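Local structure of CdiI toxin (Salmonella enterica subsp. enterica serovar Rubislaw str. ATCC 10717, 4ZQU) at residues Trp9-Met14 / Asp22-Tyr27; Arg62-Ala67 / Asp83-Arg88. The protein neutralises the toxic activity of its cognate CdiA toxin, acting as the immunity protein of a contact-dependent growth inhibition system. All blocks are in the same frame, centred on the assembly; numbering follows the deposited sequence.

Interaction 1 of 2, residues Trp9-Met14 / Asp22-Tyr27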
loop_
_atom_site.group_PDB
_atom_site.type_symbol
_atom_site.label_atom_id
_atom_site.label_comp_id
_atom_site.label_asym_id
_atom_site.label_seq_id
_atom_site.Cartn_x
_atom_site.Cartn_y
_atom_site.Cartn_z
ATOM N N TRP B 9 -10.171 -8.030 5.925
ATOM C CA TRP B 9 -8.925 -7.447 6.402
ATOM C C TRP B 9 -9.086 -6.668 7.700
ATOM O O TRP B 9 -10.194 -6.349 8.130
ATOM C CB TRP B 9 -8.325 -6.527 5.337
ATOM C CG TRP B 9 -8.065 -7.191 4.024
ATOM C CD1 TRP B 9 -6.912 -7.801 3.630
ATOM C CD2 TRP B 9 -8.974 -7.301 2.922
ATOM N NE1 TRP B 9 -7.046 -8.288 2.353
ATOM C CE2 TRP B 9 -8.302 -7.995 1.897
ATOM C CE3 TRP B 9 -10.289 -6.883 2.706
ATOM C CZ2 TRP B 9 -8.902 -8.281 0.673
ATOM C CZ3 TRP B 9 -10.883 -7.169 1.492
ATOM C CH2 TRP B 9 -10.190 -7.860 0.490
ATOM N N ALA B 10 -7.950 -6.371 8.314
ATOM C CA ALA B 10 -7.891 -5.540 9.500
ATOM C C ALA B 10 -6.455 -5.069 9.652
ATOM O O ALA B 10 -5.552 -5.620 9.024
ATOM C CB ALA B 10 -8.352 -6.305 10.731
ATOM N N SER B 11 -6.241 -4.048 10.476
ATOM C CA SER B 11 -4.893 -3.539 10.701
ATOM C C SER B 11 -4.648 -3.231 12.175
ATOM O O SER B 11 -5.512 -2.677 12.856
ATOM C CB SER B 11 -4.645 -2.290 9.854
ATOM O OG SER B 11 -3.268 -1.955 9.832
ATOM N N VAL B 12 -3.462 -3.592 12.657
ATOM C CA VAL B 12 -3.108 -3.405 14.055
ATOM C C VAL B 12 -1.934 -2.447 14.226
ATOM O O VAL B 12 -0.860 -2.656 13.659
ATOM C CB VAL B 12 -2.758 -4.752 14.723
ATOM C CG1 VAL B 12 -2.307 -4.534 16.159
ATOM C CG2 VAL B 12 -3.948 -5.689 14.671
ATOM N N LYS B 13 -2.151 -1.394 15.011
ATOM C CA LYS B 13 -1.096 -0.449 15.361
ATOM C C LYS B 13 -0.852 -0.483 16.866
ATOM O O LYS B 13 -1.796 -0.399 17.652
ATOM C CB LYS B 13 -1.469 0.964 14.914
ATOM C CG LYS B 13 -1.624 1.126 13.410
ATOM C CD LYS B 13 -0.279 1.095 12.706
ATOM C CE LYS B 13 -0.434 1.290 11.203
ATOM N NZ LYS B 13 -1.167 0.164 10.561
ATOM N N MET B 14 0.410 -0.608 17.269
ATOM C CA MET B 14 0.738 -0.717 18.688
ATOM C C MET B 14 1.966 0.088 19.096
ATOM O O MET B 14 3.064 -0.132 18.586
ATOM C CB MET B 14 0.963 -2.181 19.080
ATOM C CG MET B 14 1.336 -2.362 20.549
ATOM S SD MET B 14 1.897 -4.020 20.983
ATOM C CE MET B 14 3.374 -4.164 19.979
ATOM N N ASP B 22 -8.174 -1.885 13.630
ATOM C CA ASP B 22 -9.139 -1.263 12.725
ATOM C C ASP B 22 -9.567 -2.210 11.615
ATOM O O ASP B 22 -8.791 -3.052 11.175
ATOM C CB ASP B 22 -8.557 0.005 12.093
ATOM C CG ASP B 22 -8.441 1.146 13.070
ATOM O OD1 ASP B 22 -7.328 1.361 13.590
ATOM O OD2 ASP B 22 -9.458 1.831 13.309
ATOM N N THR B 23 -10.802 -2.052 11.155
ATOM C CA THR B 23 -11.283 -2.780 9.992
ATOM C C THR B 23 -10.713 -2.188 8.705
ATOM O O THR B 23 -10.798 -0.982 8.478
ATOM C CB THR B 23 -12.820 -2.759 9.914
ATOM O OG1 THR B 23 -13.371 -3.478 11.022
ATOM C CG2 THR B 23 -13.297 -3.392 8.622
ATOM N N TYR B 24 -10.116 -3.038 7.878
ATOM C CA TYR B 24 -9.702 -2.652 6.535
ATOM C C TYR B 24 -10.582 -3.357 5.518
ATOM O O TYR B 24 -11.080 -4.451 5.774
ATOM C CB TYR B 24 -8.235 -2.995 6.275
ATOM C CG TYR B 24 -7.256 -1.923 6.683
ATOM C CD1 TYR B 24 -7.545 -1.043 7.715
ATOM C CD2 TYR B 24 -6.041 -1.786 6.026
ATOM C CE1 TYR B 24 -6.646 -0.060 8.084
ATOM C CE2 TYR B 24 -5.142 -0.806 6.381
ATOM C CZ TYR B 24 -5.447 0.053 7.412
ATOM O OH TYR B 24 -4.547 1.027 7.775
ATOM N N SER B 25 -10.768 -2.732 4.363
ATOM C CA SER B 25 -11.617 -3.305 3.332
ATOM C C SER B 25 -10.988 -3.135 1.963
ATOM O O SER B 25 -10.184 -2.232 1.750
ATOM C CB SER B 25 -13.001 -2.657 3.356
ATOM O OG SER B 25 -13.647 -2.882 4.595
ATOM N N GLY B 26 -11.352 -4.008 1.034
ATOM C CA GLY B 26 -10.861 -3.887 -0.322
ATOM C C GLY B 26 -11.084 -5.106 -1.188
ATOM O O GLY B 26 -12.116 -5.768 -1.113
ATOM N N TYR B 27 -10.087 -5.398 -2.013
ATOM C CA TYR B 27 -10.180 -6.428 -3.031
ATOM C C TYR B 27 -8.802 -7.037 -3.203
ATOM O O TYR B 27 -8.557 -8.180 -2.826
ATOM C CB TYR B 27 -10.682 -5.827 -4.340
ATOM C CG TYR B 27 -11.029 -6.819 -5.424
ATOM C CD1 TYR B 27 -12.254 -7.466 -5.432
ATOM C CD2 TYR B 27 -10.142 -7.084 -6.460
ATOM C CE1 TYR B 27 -12.583 -8.360 -6.431
ATOM C CE2 TYR B 27 -10.461 -7.980 -7.463
ATOM C CZ TYR B 27 -11.682 -8.615 -7.445
ATOM O OH TYR B 27 -12.005 -9.508 -8.442
HETATM O O HOH W 1 -4.882 0.190 12.747
HETATM O O HOH W 2 -1.596 1.266 7.733
HETATM O O HOH W 3 -4.125 1.591 10.554
#

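Interaction 2 of 2, residues Arg62-Ala67 / Asp83-Arg88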
loop_
_atom_site.group_PDB
_atom_site.type_symbol
_atom_site.label_atom_id
_atom_site.label_comp_id
_atom_site.label_asym_id
_atom_site.label_seq_id
_atom_site.Cartn_x
_atom_site.Cartn_y
_atom_site.Cartn_z
ATOM N N ARG B 62 -15.216 -5.272 4.178
ATOM C CA ARG B 62 -15.957 -5.334 2.928
ATOM C C ARG B 62 -15.093 -5.820 1.771
ATOM O O ARG B 62 -13.924 -5.459 1.656
ATOM C CB ARG B 62 -16.543 -3.964 2.589
ATOM C CG ARG B 62 -17.666 -3.524 3.504
ATOM C CD ARG B 62 -18.241 -2.203 3.044
ATOM N NE ARG B 62 -17.322 -1.095 3.283
ATOM C CZ ARG B 62 -17.330 0.042 2.595
ATOM N NH1 ARG B 62 -18.205 0.217 1.612
ATOM N NH2 ARG B 62 -16.460 1.000 2.883
ATOM N N PHE B 63 -15.689 -6.650 0.923
ATOM C CA PHE B 63 -15.057 -7.118 -0.301
ATOM C C PHE B 63 -15.534 -6.229 -1.444
ATOM O O PHE B 63 -16.583 -6.473 -2.036
ATOM C CB PHE B 63 -15.398 -8.587 -0.547
ATOM C CG PHE B 63 -14.627 -9.213 -1.664
ATOM C CD1 PHE B 63 -13.247 -9.153 -1.688
ATOM C CD2 PHE B 63 -15.284 -9.886 -2.680
ATOM C CE1 PHE B 63 -12.534 -9.738 -2.715
ATOM C CE2 PHE B 63 -14.576 -10.476 -3.709
ATOM C CZ PHE B 63 -13.200 -10.402 -3.727
ATOM N N VAL B 64 -14.760 -5.192 -1.745
ATOM C CA VAL B 64 -15.284 -4.058 -2.495
ATOM C C VAL B 64 -14.282 -3.487 -3.506
ATOM O O VAL B 64 -13.074 -3.496 -3.274
ATOM C CB VAL B 64 -15.745 -2.952 -1.501
ATOM C CG1 VAL B 64 -14.642 -2.638 -0.497
ATOM C CG2 VAL B 64 -16.217 -1.691 -2.219
ATOM N N LEU B 65 -14.800 -3.017 -4.639
ATOM C CA LEU B 65 -14.010 -2.332 -5.662
ATOM C C LEU B 65 -14.494 -0.888 -5.825
ATOM O O LEU B 65 -15.588 -0.555 -5.376
ATOM C CB LEU B 65 -14.100 -3.085 -6.990
ATOM C CG LEU B 65 -13.159 -4.280 -7.118
ATOM C CD1 LEU B 65 -13.479 -5.072 -8.370
ATOM C CD2 LEU B 65 -11.716 -3.804 -7.133
ATOM N N PRO B 66 -13.677 -0.019 -6.456
ATOM C CA PRO B 66 -14.102 1.379 -6.625
ATOM C C PRO B 66 -15.406 1.526 -7.403
ATOM O O PRO B 66 -16.292 2.280 -6.997
ATOM C CB PRO B 66 -12.944 2.005 -7.407
ATOM C CG PRO B 66 -11.769 1.167 -7.078
ATOM C CD PRO B 66 -12.291 -0.228 -6.914
ATOM N N ALA B 67 -15.511 0.800 -8.510
ATOM C CA ALA B 67 -16.663 0.886 -9.395
ATOM C C ALA B 67 -16.717 -0.368 -10.260
ATOM O O ALA B 67 -15.729 -1.098 -10.343
ATOM C CB ALA B 67 -16.583 2.150 -10.257
ATOM N N ASP B 83 -16.189 6.248 -2.820
ATOM C CA ASP B 83 -15.675 7.159 -1.797
ATOM C C ASP B 83 -14.614 6.519 -0.905
ATOM O O ASP B 83 -13.760 7.216 -0.349
ATOM C CB ASP B 83 -16.821 7.682 -0.932
ATOM C CG ASP B 83 -17.711 8.654 -1.674
ATOM O OD1 ASP B 83 -17.212 9.362 -2.574
ATOM O OD2 ASP B 83 -18.916 8.705 -1.358
ATOM N N LEU B 84 -14.693 5.203 -0.738
ATOM C CA LEU B 84 -13.678 4.475 0.007
ATOM C C LEU B 84 -12.323 4.631 -0.672
ATOM O O LEU B 84 -11.324 4.970 -0.034
ATOM C CB LEU B 84 -14.047 2.996 0.123
ATOM C CG LEU B 84 -13.013 2.089 0.797
ATOM C CD1 LEU B 84 -12.903 2.399 2.280
ATOM C CD2 LEU B 84 -13.327 0.617 0.572
ATOM N N TYR B 85 -12.313 4.406 -1.983
ATOM C CA TYR B 85 -11.087 4.400 -2.771
ATOM C C TYR B 85 -10.603 5.792 -3.183
ATOM O O TYR B 85 -9.467 5.939 -3.638
ATOM C CB TYR B 85 -11.283 3.539 -4.018
ATOM C CG TYR B 85 -11.209 2.052 -3.752
ATOM C CD1 TYR B 85 -12.357 1.309 -3.499
ATOM C CD2 TYR B 85 -9.989 1.389 -3.756
ATOM C CE1 TYR B 85 -12.289 -0.053 -3.257
ATOM C CE2 TYR B 85 -9.911 0.031 -3.513
ATOM C CZ TYR B 85 -11.064 -0.686 -3.267
ATOM O OH TYR B 85 -10.984 -2.038 -3.029
ATOM N N ASP B 86 -11.457 6.804 -3.025
ATOM C CA ASP B 86 -11.109 8.177 -3.401
ATOM C C ASP B 86 -9.892 8.682 -2.629
ATOM O O ASP B 86 -9.863 8.627 -1.402
ATOM C CB ASP B 86 -12.295 9.117 -3.180
ATOM C CG ASP B 86 -11.956 10.563 -3.495
ATOM O OD1 ASP B 86 -11.957 10.933 -4.687
ATOM O OD2 ASP B 86 -11.679 11.329 -2.551
ATOM N N SER B 87 -8.897 9.184 -3.358
ATOM C CA SER B 87 -7.597 9.521 -2.780
ATOM C C SER B 87 -7.654 10.663 -1.773
ATOM O O SER B 87 -6.871 10.699 -0.823
ATOM C CB SER B 87 -6.600 9.874 -3.887
ATOM O OG SER B 87 -7.034 11.003 -4.627
ATOM N N ARG B 88 -8.572 11.599 -1.984
ATOM C CA ARG B 88 -8.721 12.718 -1.068
ATOM C C ARG B 88 -9.402 12.267 0.218
ATOM O O ARG B 88 -8.917 12.551 1.311
ATOM C CB ARG B 88 -9.501 13.854 -1.729
ATOM C CG ARG B 88 -8.615 14.789 -2.526
ATOM C CD ARG B 88 -9.320 16.085 -2.912
ATOM N NE ARG B 88 -8.631 16.839 -3.965
ATOM C CZ ARG B 88 -8.262 16.360 -5.153
ATOM N NH1 ARG B 88 -8.558 15.119 -5.516
ATOM N NH2 ARG B 88 -7.627 17.150 -6.007
#

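Interaction 1 of 2, residues Trp9-Met14 / Asp22-Tyr27
Over one face of the Tyr24 ring lies the methylene of Ser11, its CB 3.5 Å from the ring centroid of Tyr24 and offset toward the rim, a CH-pi contact between cross-strand diagonal neighbours. The small serine lets the ring lie close against its strand. At the edge of the Trp9 indole, near its plane, is Tyr24 O, while CZ3 of Trp9 comes within 3.2 Å of Gly26 O at an oblique angle. The six-membered ring also meets Ser25 CA and Tyr27 N obliquely. Glycine suits position 26, where a CB would jam against the carbonyl O of Ser25. Ser11 and Asp22 form a hydrogen-bonded pair of this antiparallel hairpin: Ser11 N to Asp22 O is 2.8 Å, Asp22 N to Ser11 O 2.9 Å. A water donates to both Ser11 O and Asp22 OD1, and two others join Lys13 NZ to Tyr24 OH, one bond to the Lys13 ammonium being weak. Lys13 NZ also bonds Ser119 OG, and the Asp22 carboxylate accepts from Gln38 and from Trp97 of helix 87-105. Thr23 OG1 bonds Ala57 O of helix 47-59, while strand 118-124 pairs with 8-14 and strand 30-41 with 19-26.

Interaction 2 of 2, residues Arg62-Ala67 / Asp83-Arg88
Tyr85 has its CG anti to its own carbonyl carbon and beside the backbone N (chi1 -78°), and Val64 holds CG1 between its backbone N and carbonyl carbon, which brings that methyl to Leu84. Leu84 and Tyr85, consecutive residues of the short helix 82-85, pack against strand 64-65, which pairs in parallel with strand 79-80 and is also bonded to Gly26 of the hairpin 8-26. Pro66 lies over one face of the Tyr85 phenol: its CG is 3.7 Å from the ring centroid of Tyr85, close to the ring normal, in a CH-pi contact. Proline suits the place, since its rigid ring offers a compact, apolar surface to the aromatic face. Leu84 CD2 packs on Val64 CG1 at 3.7 Å, two branched aliphatic side chains that cross obliquely. Arg62 and Leu84 approach tip to tip, NH2 of Arg62 being 3.9 Å from Leu84 CD1; salt bridges from NH1 to Asp81 and from NH2 to Asp33 hold the guanidinium and probably balance its charge. Beyond the contact, Asp86 ends the short helix and N-caps helix 87-105, accepting from Arg89 N and, weakly, from Arg88 N. The CdiA-CT toxin chain packs nearby, its Val13 on Pro66 and its Arg29 on Leu65 and Tyr85, so the contact helps to form the surface that meets the toxin. A tyrosine combines an apolar face for the proline with a polar end: Tyr85 OH donates to Val64 O at 2.6 Å, with a C=O...donor angle of 145° and the hydroxyl tilted 29° from the carbonyl plane.

In the fold
From the N terminus, strand 8-14 turns back into strand 19-26, and interaction 1 closes this hairpin near the centre of the chain. After strand 30-41 and helix 47-59, the chain reaches Arg62-Ala67; interaction 2 then closes a second loop, through strand 79-80, at the short helix 82-85 that precedes helix 87-105. The two loops follow in series, neither enclosing nor crossing the other, with centres about 14 Å apart. They nevertheless touch: Gly26 O and Val64 N, 2.8 Å apart, probably form a hydrogen bond, and Tyr27 stacks on Phe63. The end of the central hairpin is thus tied to the small parallel sheet and the short helix 82-85.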